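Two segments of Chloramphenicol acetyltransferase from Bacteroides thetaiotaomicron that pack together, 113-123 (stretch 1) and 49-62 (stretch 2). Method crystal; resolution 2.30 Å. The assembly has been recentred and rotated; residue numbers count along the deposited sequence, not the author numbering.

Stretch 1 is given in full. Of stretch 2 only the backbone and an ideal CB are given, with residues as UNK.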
ATOM      1  N   THR A 113     -26.913  -0.002  21.209  1.00 44.95           N
ATOM      2  CA  THR A 113     -27.027  -1.457  21.268  1.00 44.25           C
ATOM      3  C   THR A 113     -25.711  -2.102  20.836  1.00 43.39           C
ATOM      4  O   THR A 113     -25.197  -2.993  21.533  1.00 43.52           O
ATOM      5  CB  THR A 113     -28.181  -1.971  20.358  1.00 44.40           C
ATOM      6  OG1 THR A 113     -29.408  -1.389  20.781  1.00 43.73           O
ATOM      7  CG2 THR A 113     -28.314  -3.492  20.415  1.00 45.19           C
ATOM      8  N   PHE A 114     -25.176  -1.652  19.699  1.00 42.14           N
ATOM      9  CA  PHE A 114     -23.872  -2.133  19.230  1.00 41.33           C
ATOM     10  C   PHE A 114     -22.799  -1.868  20.282  1.00 40.71           C
ATOM     11  O   PHE A 114     -22.058  -2.772  20.651  1.00 40.24           O
ATOM     12  CB  PHE A 114     -23.467  -1.516  17.874  1.00 40.84           C
ATOM     13  CG  PHE A 114     -22.038  -1.825  17.479  1.00 41.01           C
ATOM     14  CD1 PHE A 114     -21.729  -2.985  16.757  1.00 41.64           C
ATOM     15  CD2 PHE A 114     -20.995  -0.988  17.866  1.00 38.60           C
ATOM     16  CE1 PHE A 114     -20.404  -3.288  16.411  1.00 39.86           C
ATOM     17  CE2 PHE A 114     -19.680  -1.280  17.518  1.00 38.48           C
ATOM     18  CZ  PHE A 114     -19.379  -2.430  16.795  1.00 38.63           C
ATOM     19  N   TYR A 115     -22.752  -0.629  20.770  1.00 40.57           N
ATOM     20  CA  TYR A 115     -21.754  -0.214  21.737  1.00 40.58           C
ATOM     21  C   TYR A 115     -21.724  -1.117  22.972  1.00 41.43           C
ATOM     22  O   TYR A 115     -20.649  -1.587  23.390  1.00 40.99           O
ATOM     23  CB  TYR A 115     -21.920   1.255  22.166  1.00 39.62           C
ATOM     24  CG  TYR A 115     -20.767   1.654  23.054  1.00 39.39           C
ATOM     25  CD1 TYR A 115     -19.587   2.163  22.499  1.00 36.36           C
ATOM     26  CD2 TYR A 115     -20.809   1.434  24.449  1.00 38.66           C
ATOM     27  CE1 TYR A 115     -18.500   2.469  23.295  1.00 36.44           C
ATOM     28  CE2 TYR A 115     -19.709   1.750  25.267  1.00 36.91           C
ATOM     29  CZ  TYR A 115     -18.560   2.267  24.672  1.00 37.92           C
ATOM     30  OH  TYR A 115     -17.456   2.584  25.432  1.00 37.67           O
ATOM     31  N   GLN A 116     -22.900  -1.347  23.563  1.00 42.48           N
ATOM     32  CA  GLN A 116     -22.973  -2.057  24.837  1.00 43.36           C
ATOM     33  C   GLN A 116     -22.717  -3.557  24.657  1.00 42.16           C
ATOM     34  O   GLN A 116     -22.063  -4.165  25.505  1.00 42.02           O
ATOM     35  CB  GLN A 116     -24.249  -1.695  25.643  1.00 43.26           C
ATOM     36  CG  GLN A 116     -25.491  -2.575  25.458  1.00 45.58           C
ATOM     37  CD  GLN A 116     -26.732  -2.028  26.224  1.00 47.46           C
ATOM     38  OE1 GLN A 116     -26.606  -1.407  27.302  1.00 52.44           O
ATOM     39  NE2 GLN A 116     -27.932  -2.262  25.662  1.00 48.28           N
ATOM     40  N   GLU A 117     -23.186  -4.145  23.553  1.00 41.54           N
ATOM     41  CA  GLU A 117     -22.780  -5.526  23.242  1.00 41.59           C
ATOM     42  C   GLU A 117     -21.274  -5.641  22.990  1.00 40.19           C
ATOM     43  O   GLU A 117     -20.655  -6.594  23.460  1.00 39.65           O
ATOM     44  CB  GLU A 117     -23.576  -6.144  22.091  1.00 42.22           C
ATOM     45  CG  GLU A 117     -24.363  -7.413  22.498  1.00 47.36           C
ATOM     46  CD  GLU A 117     -23.564  -8.733  22.310  1.00 52.50           C
ATOM     47  OE1 GLU A 117     -23.860  -9.485  21.336  1.00 53.30           O
ATOM     48  OE2 GLU A 117     -22.654  -9.027  23.139  1.00 54.95           O
ATOM     49  N   ALA A 118     -20.698  -4.658  22.287  1.00 38.76           N
ATOM     50  CA  ALA A 118     -19.237  -4.591  22.063  1.00 38.50           C
ATOM     51  C   ALA A 118     -18.447  -4.610  23.351  1.00 37.84           C
ATOM     52  O   ALA A 118     -17.474  -5.348  23.482  1.00 37.31           O
ATOM     53  CB  ALA A 118     -18.841  -3.354  21.218  1.00 37.73           C
ATOM     54  N   ARG A 119     -18.895  -3.798  24.299  1.00 38.63           N
ATOM     55  CA  ARG A 119     -18.234  -3.624  25.585  1.00 39.80           C
ATOM     56  C   ARG A 119     -18.232  -4.908  26.407  1.00 39.22           C
ATOM     57  O   ARG A 119     -17.215  -5.274  26.992  1.00 39.49           O
ATOM     58  CB  ARG A 119     -18.905  -2.474  26.350  1.00 40.95           C
ATOM     59  CG  ARG A 119     -17.999  -1.736  27.326  1.00 44.69           C
ATOM     60  CD  ARG A 119     -18.363  -2.114  28.765  1.00 52.07           C
ATOM     61  NE  ARG A 119     -18.013  -1.052  29.720  1.00 57.13           N
ATOM     62  CZ  ARG A 119     -18.800  -0.014  30.025  1.00 58.43           C
ATOM     63  NH1 ARG A 119     -20.007   0.120  29.458  1.00 58.57           N
ATOM     64  NH2 ARG A 119     -18.379   0.894  30.901  1.00 59.16           N
ATOM     65  N   LEU A 120     -19.366  -5.599  26.420  1.00 38.91           N
ATOM     66  CA  LEU A 120     -19.496  -6.873  27.112  1.00 38.94           C
ATOM     67  C   LEU A 120     -18.571  -7.936  26.505  1.00 38.05           C
ATOM     68  O   LEU A 120     -17.929  -8.693  27.248  1.00 38.34           O
ATOM     69  CB  LEU A 120     -20.968  -7.352  27.087  1.00 39.78           C
ATOM     70  CG  LEU A 120     -22.011  -6.405  27.728  1.00 42.07           C
ATOM     71  CD1 LEU A 120     -23.466  -6.737  27.309  1.00 43.87           C
ATOM     72  CD2 LEU A 120     -21.865  -6.292  29.284  1.00 43.63           C
ATOM     73  N   ILE A 121     -18.517  -8.000  25.171  1.00 36.58           N
ATOM     74  CA  ILE A 121     -17.596  -8.891  24.461  1.00 35.52           C
ATOM     75  C   ILE A 121     -16.137  -8.623  24.858  1.00 35.61           C
ATOM     76  O   ILE A 121     -15.396  -9.563  25.171  1.00 35.79           O
ATOM     77  CB  ILE A 121     -17.787  -8.835  22.911  1.00 35.48           C
ATOM     78  CG1 ILE A 121     -19.073  -9.553  22.495  1.00 35.14           C
ATOM     79  CG2 ILE A 121     -16.619  -9.490  22.176  1.00 35.23           C
ATOM     80  CD1 ILE A 121     -19.694  -9.002  21.220  1.00 32.90           C
ATOM     81  N   ILE A 122     -15.732  -7.350  24.869  1.00 35.46           N
ATOM     82  CA  ILE A 122     -14.356  -6.981  25.243  1.00 35.30           C
ATOM     83  C   ILE A 122     -13.990  -7.302  26.704  1.00 35.65           C
ATOM     84  O   ILE A 122     -12.864  -7.756  26.985  1.00 34.50           O
ATOM     85  CB  ILE A 122     -14.041  -5.505  24.886  1.00 35.43           C
ATOM     86  CG1 ILE A 122     -13.774  -5.399  23.380  1.00 36.36           C
ATOM     87  CG2 ILE A 122     -12.822  -4.956  25.687  1.00 33.61           C
ATOM     88  CD1 ILE A 122     -13.813  -3.986  22.852  1.00 35.38           C
ATOM     89  N   ASP A 123     -14.931  -7.039  27.619  1.00 36.47           N
ATOM     90  CA  ASP A 123     -14.780  -7.439  29.024  1.00 37.99           C
ATOM     91  C   ASP A 123     -14.647  -8.961  29.199  1.00 37.74           C
ATOM     92  O   ASP A 123     -13.902  -9.413  30.068  1.00 37.55           O
ATOM     93  CB  ASP A 123     -15.934  -6.890  29.895  1.00 38.54           C
ATOM     94  CG  ASP A 123     -15.886  -5.361  30.048  1.00 42.04           C
ATOM     95  OD1 ASP A 123     -14.764  -4.766  29.959  1.00 42.61           O
ATOM     96  OD2 ASP A 123     -16.981  -4.758  30.256  1.00 44.63           O
ATOM     97  N   UNK A  49     -17.683   9.131  28.151  1.00 43.45           N
ATOM     98  CA  UNK A  49     -16.754   8.209  28.833  1.00 42.55           C
ATOM     99  C   UNK A  49     -16.550   6.877  28.101  1.00 41.70           C
ATOM    100  O   UNK A  49     -16.190   5.875  28.709  1.00 42.10           O
ATOM    101  CB  UNK A  49     -17.266   7.924  30.246  1.00 42.55           C
ATOM    102  N   UNK A  50     -16.755   6.883  26.788  1.00 40.45           N
ATOM    103  CA  UNK A  50     -16.749   5.671  25.963  1.00 39.21           C
ATOM    104  C   UNK A  50     -15.445   5.422  25.200  1.00 38.31           C
ATOM    105  O   UNK A  50     -14.591   6.303  25.093  1.00 38.17           O
ATOM    106  CB  UNK A  50     -17.901   5.743  24.959  1.00 39.21           C
ATOM    107  N   UNK A  51     -15.308   4.209  24.666  1.00 37.35           N
ATOM    108  CA  UNK A  51     -14.165   3.836  23.838  1.00 35.44           C
ATOM    109  C   UNK A  51     -14.261   4.438  22.421  1.00 33.96           C
ATOM    110  O   UNK A  51     -15.215   4.178  21.676  1.00 33.27           O
ATOM    111  CB  UNK A  51     -14.063   2.312  23.754  1.00 35.44           C
ATOM    112  N   UNK A  52     -13.289   5.277  22.062  1.00 32.79           N
ATOM    113  CA  UNK A  52     -13.265   5.873  20.726  1.00 31.48           C
ATOM    114  C   UNK A  52     -13.131   4.768  19.644  1.00 31.04           C
ATOM    115  O   UNK A  52     -13.752   4.837  18.568  1.00 30.88           O
ATOM    116  CB  UNK A  52     -12.114   6.875  20.617  1.00 31.48           C
ATOM    117  N   UNK A  53     -12.347   3.737  19.966  1.00 30.38           N
ATOM    118  CA  UNK A  53     -12.212   2.518  19.140  1.00 30.30           C
ATOM    119  C   UNK A  53     -13.559   1.935  18.648  1.00 30.31           C
ATOM    120  O   UNK A  53     -13.731   1.629  17.468  1.00 30.64           O
ATOM    121  CB  UNK A  53     -11.472   1.448  19.944  1.00 30.30           C
ATOM    122  N   UNK A  54     -14.524   1.817  19.557  1.00 30.67           N
ATOM    123  CA  UNK A  54     -15.838   1.295  19.224  1.00 30.47           C
ATOM    124  C   UNK A  54     -16.661   2.262  18.391  1.00 30.44           C
ATOM    125  O   UNK A  54     -17.526   1.828  17.613  1.00 30.53           O
ATOM    126  CB  UNK A  54     -16.598   0.946  20.505  1.00 30.47           C
ATOM    127  N   UNK A  55     -16.391   3.559  18.531  1.00 30.24           N
ATOM    128  CA  UNK A  55     -17.038   4.559  17.673  1.00 30.34           C
ATOM    129  C   UNK A  55     -16.623   4.435  16.201  1.00 29.24           C
ATOM    130  O   UNK A  55     -17.468   4.452  15.329  1.00 29.67           O
ATOM    131  CB  UNK A  55     -16.708   5.965  18.179  1.00 30.34           C
ATOM    132  N   UNK A  56     -15.325   4.322  15.918  1.00 28.45           N
ATOM    133  CA  UNK A  56     -14.910   4.137  14.525  1.00 27.69           C
ATOM    134  C   UNK A  56     -15.105   2.716  14.009  1.00 27.26           C
ATOM    135  O   UNK A  56     -15.333   2.524  12.816  1.00 26.19           O
ATOM    136  CB  UNK A  56     -13.438   4.526  14.374  1.00 27.69           C
ATOM    137  N   UNK A  57     -15.084   1.741  14.920  1.00 27.68           N
ATOM    138  CA  UNK A  57     -15.379   0.364  14.549  1.00 28.09           C
ATOM    139  C   UNK A  57     -16.818   0.278  14.038  1.00 28.88           C
ATOM    140  O   UNK A  57     -17.100  -0.350  12.994  1.00 28.98           O
ATOM    141  CB  UNK A  57     -15.164  -0.579  15.734  1.00 28.09           C
ATOM    142  N   UNK A  58     -17.722   0.927  14.762  1.00 29.63           N
ATOM    143  CA  UNK A  58     -19.109   0.997  14.335  1.00 30.61           C
ATOM    144  C   UNK A  58     -19.267   1.692  12.976  1.00 29.89           C
ATOM    145  O   UNK A  58     -19.969   1.182  12.085  1.00 29.04           O
ATOM    146  CB  UNK A  58     -19.938   1.728  15.394  1.00 30.61           C
ATOM    147  N   UNK A  59     -18.626   2.858  12.842  1.00 29.48           N
ATOM    148  CA  UNK A  59     -18.678   3.650  11.604  1.00 29.41           C
ATOM    149  C   UNK A  59     -18.300   2.805  10.400  1.00 29.36           C
ATOM    150  O   UNK A  59     -18.983   2.834   9.371  1.00 29.86           O
ATOM    151  CB  UNK A  59     -17.749   4.862  11.700  1.00 29.41           C
ATOM    152  N   UNK A  60     -17.212   2.045  10.539  1.00 28.79           N
ATOM    153  CA  UNK A  60     -16.714   1.214   9.455  1.00 27.95           C
ATOM    154  C   UNK A  60     -17.696   0.063   9.173  1.00 27.92           C
ATOM    155  O   UNK A  60     -18.010  -0.225   8.006  1.00 27.10           O
ATOM    156  CB  UNK A  60     -15.326   0.669   9.797  1.00 27.95           C
ATOM    157  N   UNK A  61     -18.168  -0.587  10.240  1.00 28.04           N
ATOM    158  CA  UNK A  61     -19.058  -1.759  10.107  1.00 28.57           C
ATOM    159  C   UNK A  61     -20.406  -1.362   9.469  1.00 29.53           C
ATOM    160  O   UNK A  61     -20.943  -2.090   8.603  1.00 29.48           O
ATOM    161  CB  UNK A  61     -19.296  -2.400  11.476  1.00 28.57           C
ATOM    162  N   UNK A  62     -20.915  -0.204   9.892  1.00 30.49           N
ATOM    163  CA  UNK A  62     -22.150   0.355   9.365  1.00 32.16           C
ATOM    164  C   UNK A  62     -22.043   0.701   7.886  1.00 31.84           C
ATOM    165  O   UNK A  62     -22.949   0.385   7.126  1.00 32.45           O
ATOM    166  CB  UNK A  62     -22.540   1.602  10.161  1.00 32.16           C
TER

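Stretch 1 is a helix that presents Phe114, Tyr115, Ala118 and Ile122 to a second helix, residues 52 to 62, crossing it at 123°. Position 49 precedes that helix. Its phi of 62° is positive, which favours glycine, though asparagine can also adopt it; stretch 1 is not near its ideal CB. The residue is Gly49, which ends the preceding helix in a Schellman motif.

At position 50 the backbone is extended and CA-to-CB points sideways, with the ideal CB only 3.2 Å from Tyr115 OH. The tight approach closes off the gamma position that points at Tyr115 OH (t), while m and p stay free; a flexible chain, polar or aliphatic, could then run along the tyrosine ring. Gln50 does so, in an m rotamer, and its OE1 lies over one face of the Tyr115 ring.

Position 51 comes right before the helix, at the N-cap, where serine, threonine, aspartate and asparagine are common. Its CB points toward stretch 1, 3.8 Å from Tyr115 OH, so a small residue fits. It is Ser51. Its main contribution is from the backbone: Ser51 N donates a hydrogen bond to Tyr115 OH, 2.8 Å long.

Position 52 points away, and stretch 1 does not dictate its choice; it is Phe52. Position 53 points sideways, so only a long side chain could reach Ile122. Leucine, methionine or an aromatic would serve, and Phe53 brings the edge of its ring to the isoleucine, CE2 lying 4.3 Å from Ile122 CD1.

Position 54 points toward stretch 1, its ideal CB 3.7 Å from Tyr115 CE1 and 4.9 Å from Ala118 CB. The small alanine leaves room for a medium-sized apolar chain such as leucine, isoleucine or methionine. Leu54 sets CD2 3.5 Å from Ala118 CB and 4.1 Å from Ile122 CD1, while its CD1 makes an off-centre CH-pi contact with the Tyr115 ring.

Positions 55 and 56 are turned away and out of reach, respectively, so stretch 1 leaves them open; they are His55 and Tyr56.

Positions 57, 58 and 61 point toward stretch 1 and, with 54, form the hole into which Phe114 fits as a knob. At 57 the ideal CB is 4.7 Å from Phe114 CZ, suiting an aliphatic residue; Leu57 places CD2 4.3 Å from that CZ, at the ring edge. At 58 the CB is 3.7 Å from Phe114 CE2, and a leucine, methionine or aromatic could cover the ring. Tyr58 lays CD1 over one face, 3.6 Å from Phe114 CG, the two rings inclined at 47°.

Stretch 1 sets no preference at 59 and 60, both out of reach, where any helix-compatible residue would serve; they are Ala59 and Val60. At 61 the ideal CB is 5.1 Å from Phe114 CE1, so leucine or methionine could reach the ring; Leu61 brings CD2 to 3.7 Å from Phe114 CE1. Position 62 is as free as 59; Arg62 donates a hydrogen bond to the hydroxyl of Tyr58.

Stretch 2, residues 49-62: GQSFFLHYLYAVLR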
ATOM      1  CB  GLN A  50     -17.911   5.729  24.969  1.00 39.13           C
ATOM      2  CG  GLN A  50     -19.260   5.668  25.641  1.00 38.69           C
ATOM      3  CD  GLN A  50     -20.395   5.746  24.673  1.00 39.30           C
ATOM      4  OE1 GLN A  50     -21.431   5.125  24.877  1.00 41.16           O
ATOM      5  NE2 GLN A  50     -20.222   6.510  23.615  1.00 38.17           N
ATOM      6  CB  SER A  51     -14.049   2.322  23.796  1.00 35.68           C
ATOM      7  OG  SER A  51     -12.974   1.912  22.972  1.00 38.91           O
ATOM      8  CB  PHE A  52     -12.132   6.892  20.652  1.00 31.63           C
ATOM      9  CG  PHE A  52     -11.913   7.485  19.275  1.00 31.70           C
ATOM     10  CD1 PHE A  52     -12.938   8.148  18.611  1.00 31.35           C
ATOM     11  CD2 PHE A  52     -10.667   7.395  18.657  1.00 32.72           C
ATOM     12  CE1 PHE A  52     -12.738   8.692  17.334  1.00 31.28           C
ATOM     13  CE2 PHE A  52     -10.459   7.953  17.384  1.00 31.53           C
ATOM     14  CZ  PHE A  52     -11.505   8.602  16.736  1.00 30.99           C
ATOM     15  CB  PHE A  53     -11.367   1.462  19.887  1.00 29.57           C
ATOM     16  CG  PHE A  53     -11.408   0.106  19.256  1.00 30.76           C
ATOM     17  CD1 PHE A  53     -10.705  -0.153  18.060  1.00 29.94           C
ATOM     18  CD2 PHE A  53     -12.167  -0.918  19.824  1.00 28.59           C
ATOM     19  CE1 PHE A  53     -10.753  -1.418  17.459  1.00 30.43           C
ATOM     20  CE2 PHE A  53     -12.204  -2.185  19.235  1.00 29.44           C
ATOM     21  CZ  PHE A  53     -11.502  -2.430  18.041  1.00 29.15           C
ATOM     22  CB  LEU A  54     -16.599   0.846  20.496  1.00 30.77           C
ATOM     23  CG  LEU A  54     -15.974  -0.388  21.178  1.00 30.88           C
ATOM     24  CD1 LEU A  54     -16.615  -0.661  22.546  1.00 30.85           C
ATOM     25  CD2 LEU A  54     -16.016  -1.620  20.258  1.00 29.13           C
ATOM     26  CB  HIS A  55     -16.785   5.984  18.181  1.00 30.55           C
ATOM     27  CG  HIS A  55     -17.725   6.421  19.258  1.00 33.65           C
ATOM     28  ND1 HIS A  55     -18.702   7.380  19.053  1.00 36.34           N
ATOM     29  CD2 HIS A  55     -17.835   6.037  20.554  1.00 34.28           C
ATOM     30  CE1 HIS A  55     -19.373   7.565  20.176  1.00 34.81           C
ATOM     31  NE2 HIS A  55     -18.868   6.762  21.100  1.00 37.25           N
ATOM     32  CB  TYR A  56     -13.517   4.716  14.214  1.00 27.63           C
ATOM     33  CG  TYR A  56     -12.304   4.069  14.854  1.00 27.64           C
ATOM     34  CD1 TYR A  56     -11.840   2.794  14.442  1.00 26.27           C
ATOM     35  CD2 TYR A  56     -11.565   4.760  15.808  1.00 25.10           C
ATOM     36  CE1 TYR A  56     -10.686   2.225  15.018  1.00 25.20           C
ATOM     37  CE2 TYR A  56     -10.413   4.201  16.384  1.00 26.11           C
ATOM     38  CZ  TYR A  56      -9.982   2.951  15.979  1.00 27.16           C
ATOM     39  OH  TYR A  56      -8.854   2.426  16.556  1.00 30.22           O
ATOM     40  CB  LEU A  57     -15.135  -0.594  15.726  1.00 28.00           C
ATOM     41  CG  LEU A  57     -15.030  -2.089  15.383  1.00 27.79           C
ATOM     42  CD1 LEU A  57     -13.714  -2.344  14.638  1.00 27.01           C
ATOM     43  CD2 LEU A  57     -15.097  -2.997  16.648  1.00 26.40           C
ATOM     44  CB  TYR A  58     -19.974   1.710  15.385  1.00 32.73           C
ATOM     45  CG  TYR A  58     -21.407   1.821  14.942  1.00 34.90           C
ATOM     46  CD1 TYR A  58     -22.209   0.693  14.878  1.00 37.62           C
ATOM     47  CD2 TYR A  58     -21.942   3.035  14.529  1.00 37.36           C
ATOM     48  CE1 TYR A  58     -23.527   0.761  14.453  1.00 39.35           C
ATOM     49  CE2 TYR A  58     -23.276   3.121  14.100  1.00 41.31           C
ATOM     50  CZ  TYR A  58     -24.053   1.965  14.063  1.00 39.72           C
ATOM     51  OH  TYR A  58     -25.371   2.003  13.652  1.00 41.60           O
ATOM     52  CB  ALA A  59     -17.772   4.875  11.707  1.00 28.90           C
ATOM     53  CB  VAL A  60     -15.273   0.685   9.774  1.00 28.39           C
ATOM     54  CG1 VAL A  60     -14.902  -0.536   8.894  1.00 26.89           C
ATOM     55  CG2 VAL A  60     -14.249   1.787   9.630  1.00 26.94           C
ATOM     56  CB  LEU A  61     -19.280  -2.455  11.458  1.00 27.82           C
ATOM     57  CG  LEU A  61     -20.027  -3.798  11.455  1.00 27.97           C
ATOM     58  CD1 LEU A  61     -19.319  -4.836  10.589  1.00 26.15           C
ATOM     59  CD2 LEU A  61     -20.187  -4.309  12.851  1.00 26.75           C
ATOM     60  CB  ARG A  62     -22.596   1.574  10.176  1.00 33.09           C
ATOM     61  CG  ARG A  62     -23.923   2.204   9.671  1.00 37.83           C
ATOM     62  CD  ARG A  62     -24.636   3.004  10.757  1.00 43.27           C
ATOM     63  NE  ARG A  62     -25.718   3.827  10.215  1.00 48.94           N
ATOM     64  CZ  ARG A  62     -26.476   4.646  10.946  1.00 52.82           C
ATOM     65  NH1 ARG A  62     -26.275   4.750  12.265  1.00 53.99           N
ATOM     66  NH2 ARG A  62     -27.433   5.369  10.359  1.00 52.28           N
TER
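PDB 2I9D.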